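Oxidoreductase (Methanosarcina mazei, PDB 3KA7) binds flavin-adenine dinucleotide and is probably an oxidoreductase of the flavin-containing amine oxidoreductase family. Local coordinates at residues A[36-41]-A[397-402]. Sequence-based numbering, arbitrary orientation.
Sequences GGRFTN and VGDGAK. With FAD (flavin-adenine dinucleotide), chain B.
The guanidinium of Arg38 meets the carboxylate of Asp399 end-on, with FAD C5' 3.5 Å above one face of the guanidinium, toward its rim, and Asp399 OD1 and FAD O1A at the edge, in plane. Guanidinium and carboxylate planes stand 60° apart. This bridge spans the FAD cleft of a Rossmann-type dinucleotide-binding domain, joining the loop after strand 25-29 to the loop that leads from strand 394-396 toward helix 408-421. Arg38 NH2 points almost straight at Asp399 OD1 (3.0 Å), although it comes from above the carboxylate plane; NH1 reaches the syn lone pair of Asp399 OD2 at 2.8 Å along a more bent path (137°). The arginine chain kinks at CG-CD (chi3 -75°), which turns NE and NH2 to the pyrophosphate: NH2 also bonds FAD O1A at 2.8 Å, while NE adds a weak bond to it. Arg378, which also binds FAD, brings a second guanidinium close to NH2, and the phosphate and Asp399 probably offset the two positive charges. A leucine in place of Arg38 would probably cost the Asp399 carboxylate its two-pronged salt bridge and O1A this charged donor. Both backbones hold the phosphates too: Arg38 N bonds FAD O2A at 2.7 Å from the type II' turn 36-39, and Asp399 N bonds O2P from the type I turn 398-401. A CB on Gly37 or Gly398 would run into O2A or O2P respectively. Asp399 OD2, already bound to Arg38 NH1, also accepts a hydrogen bond from the ribityl hydroxyl O3' of FAD at 2.7 Å.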
# COMPACT_ATOMS: atom_id res chain seq x y z
N GLY A 36 -3.79 -13.71 -3.57
CA GLY A 36 -2.90 -12.73 -2.97
C GLY A 36 -2.94 -11.39 -3.67
O GLY A 36 -2.57 -10.37 -3.08
N GLY A 37 -3.38 -11.38 -4.93
CA GLY A 37 -3.45 -10.13 -5.68
C GLY A 37 -2.09 -9.43 -5.67
O GLY A 37 -1.07 -10.05 -5.95
N ARG A 38 -2.09 -8.14 -5.33
CA ARG A 38 -0.85 -7.36 -5.32
C ARG A 38 -0.07 -7.49 -4.00
O ARG A 38 0.80 -6.67 -3.71
CB ARG A 38 -1.15 -5.89 -5.65
CG ARG A 38 -1.56 -5.69 -7.11
CD ARG A 38 -2.11 -4.28 -7.38
NE ARG A 38 -3.45 -4.16 -6.82
CZ ARG A 38 -3.88 -3.12 -6.12
NH1 ARG A 38 -3.08 -2.09 -5.87
NH2 ARG A 38 -5.11 -3.13 -5.62
N PHE A 39 -0.36 -8.54 -3.24
CA PHE A 39 0.30 -8.76 -1.95
C PHE A 39 0.73 -10.21 -1.78
O PHE A 39 0.38 -10.85 -0.77
CB PHE A 39 -0.62 -8.36 -0.80
CG PHE A 39 0.10 -8.02 0.49
CD1 PHE A 39 0.59 -6.75 0.72
CD2 PHE A 39 0.26 -8.97 1.49
CE1 PHE A 39 1.24 -6.43 1.91
CE2 PHE A 39 0.90 -8.67 2.68
CZ PHE A 39 1.40 -7.40 2.89
N THR A 40 1.46 -10.75 -2.74
CA THR A 40 1.99 -12.10 -2.57
C THR A 40 3.35 -12.21 -3.24
O THR A 40 3.88 -11.23 -3.76
CB THR A 40 1.01 -13.16 -3.09
OG1 THR A 40 1.42 -14.46 -2.62
CG2 THR A 40 0.97 -13.12 -4.60
N ASN A 41 3.94 -13.40 -3.22
CA ASN A 41 5.32 -13.54 -3.70
C ASN A 41 5.36 -13.95 -5.16
O ASN A 41 4.43 -14.56 -5.67
CB ASN A 41 6.09 -14.57 -2.86
CG ASN A 41 6.35 -14.10 -1.44
OD1 ASN A 41 5.72 -13.16 -0.95
ND2 ASN A 41 7.27 -14.78 -0.76
N VAL A 397 -14.16 -3.90 -0.57
CA VAL A 397 -12.97 -3.81 0.27
C VAL A 397 -11.72 -3.80 -0.59
O VAL A 397 -11.77 -4.10 -1.79
CB VAL A 397 -12.89 -4.98 1.25
CG1 VAL A 397 -14.13 -4.98 2.16
CG2 VAL A 397 -12.78 -6.31 0.50
N GLY A 398 -10.59 -3.46 0.02
CA GLY A 398 -9.34 -3.38 -0.74
C GLY A 398 -8.83 -1.95 -0.79
O GLY A 398 -9.39 -1.07 -0.12
N ASP A 399 -7.78 -1.72 -1.55
CA ASP A 399 -7.15 -0.40 -1.54
C ASP A 399 -7.88 0.65 -2.39
O ASP A 399 -7.38 1.76 -2.57
CB ASP A 399 -5.63 -0.47 -1.78
CG ASP A 399 -5.25 -0.74 -3.23
OD1 ASP A 399 -6.13 -0.74 -4.13
OD2 ASP A 399 -4.05 -0.98 -3.47
N GLY A 400 -9.06 0.29 -2.89
CA GLY A 400 -9.97 1.26 -3.50
C GLY A 400 -11.02 1.72 -2.52
O GLY A 400 -11.88 2.55 -2.84
N ALA A 401 -10.95 1.17 -1.31
CA ALA A 401 -11.87 1.54 -0.23
C ALA A 401 -11.17 1.43 1.12
O ALA A 401 -11.61 0.68 1.99
CB ALA A 401 -13.10 0.67 -0.25
N LYS A 402 -10.09 2.17 1.29
CA LYS A 402 -9.29 2.12 2.53
C LYS A 402 -9.91 2.95 3.64
O LYS A 402 -10.54 3.99 3.36
CB LYS A 402 -7.87 2.63 2.28
CG LYS A 402 -7.13 1.86 1.19
CD LYS A 402 -5.67 2.30 1.05
CE LYS A 402 -5.57 3.73 0.50
NZ LYS A 402 -6.32 3.91 -0.81
PA FAD B . -5.92 -6.71 -4.89
O1A FAD B . -6.30 -5.60 -5.85
O2A FAD B . -4.45 -6.94 -4.67
O5B FAD B . -6.59 -8.08 -5.39
C5B FAD B . -7.75 -8.05 -6.21
C4B FAD B . -7.92 -9.49 -6.68
O4B FAD B . -9.11 -9.65 -7.44
C3B FAD B . -6.75 -9.92 -7.57
O3B FAD B . -6.15 -11.10 -7.06
C2B FAD B . -7.40 -10.16 -8.93
O2B FAD B . -6.77 -11.20 -9.67
C1B FAD B . -8.84 -10.49 -8.56
N9A FAD B . -9.84 -10.19 -9.59
C8A FAD B . -9.95 -9.08 -10.40
N7A FAD B . -11.08 -9.21 -11.15
C5A FAD B . -11.67 -10.39 -10.80
C6A FAD B . -12.81 -11.04 -11.25
N6A FAD B . -13.63 -10.43 -12.11
N1A FAD B . -13.16 -12.25 -10.70
C2A FAD B . -12.38 -12.83 -9.72
N3A FAD B . -11.24 -12.19 -9.28
C4A FAD B . -10.91 -11.00 -9.82
N1 FAD B . 1.28 -1.98 0.65
C2 FAD B . 1.88 -2.07 1.89
O2 FAD B . 1.17 -2.14 2.91
N3 FAD B . 3.26 -2.05 1.99
C4 FAD B . 4.04 -1.94 0.85
O4 FAD B . 5.27 -1.93 0.93
C4X FAD B . 3.45 -1.85 -0.40
N5 FAD B . 4.23 -1.72 -1.54
C5X FAD B . 3.62 -1.64 -2.78
C6 FAD B . 4.39 -1.53 -3.93
C7 FAD B . 3.78 -1.47 -5.18
C7M FAD B . 4.64 -1.34 -6.41
C8 FAD B . 2.40 -1.52 -5.26
C8M FAD B . 1.70 -1.45 -6.59
C9 FAD B . 1.62 -1.62 -4.11
C9A FAD B . 2.23 -1.69 -2.86
N10 FAD B . 1.46 -1.79 -1.71
C10 FAD B . 2.06 -1.87 -0.48
C1' FAD B . -0.03 -1.74 -1.76
C2' FAD B . -0.57 -3.17 -1.67
O2' FAD B . 0.17 -4.02 -2.55
C3' FAD B . -2.05 -3.17 -2.05
O3' FAD B . -2.70 -2.11 -1.36
C4' FAD B . -2.81 -4.46 -1.73
O4' FAD B . -2.13 -5.61 -2.18
C5' FAD B . -4.14 -4.37 -2.47
O5' FAD B . -4.97 -5.39 -1.96
P FAD B . -6.51 -5.42 -2.34
O1P FAD B . -7.29 -5.92 -1.15
O2P FAD B . -6.99 -4.10 -2.91
O3P FAD B . -6.68 -6.54 -3.48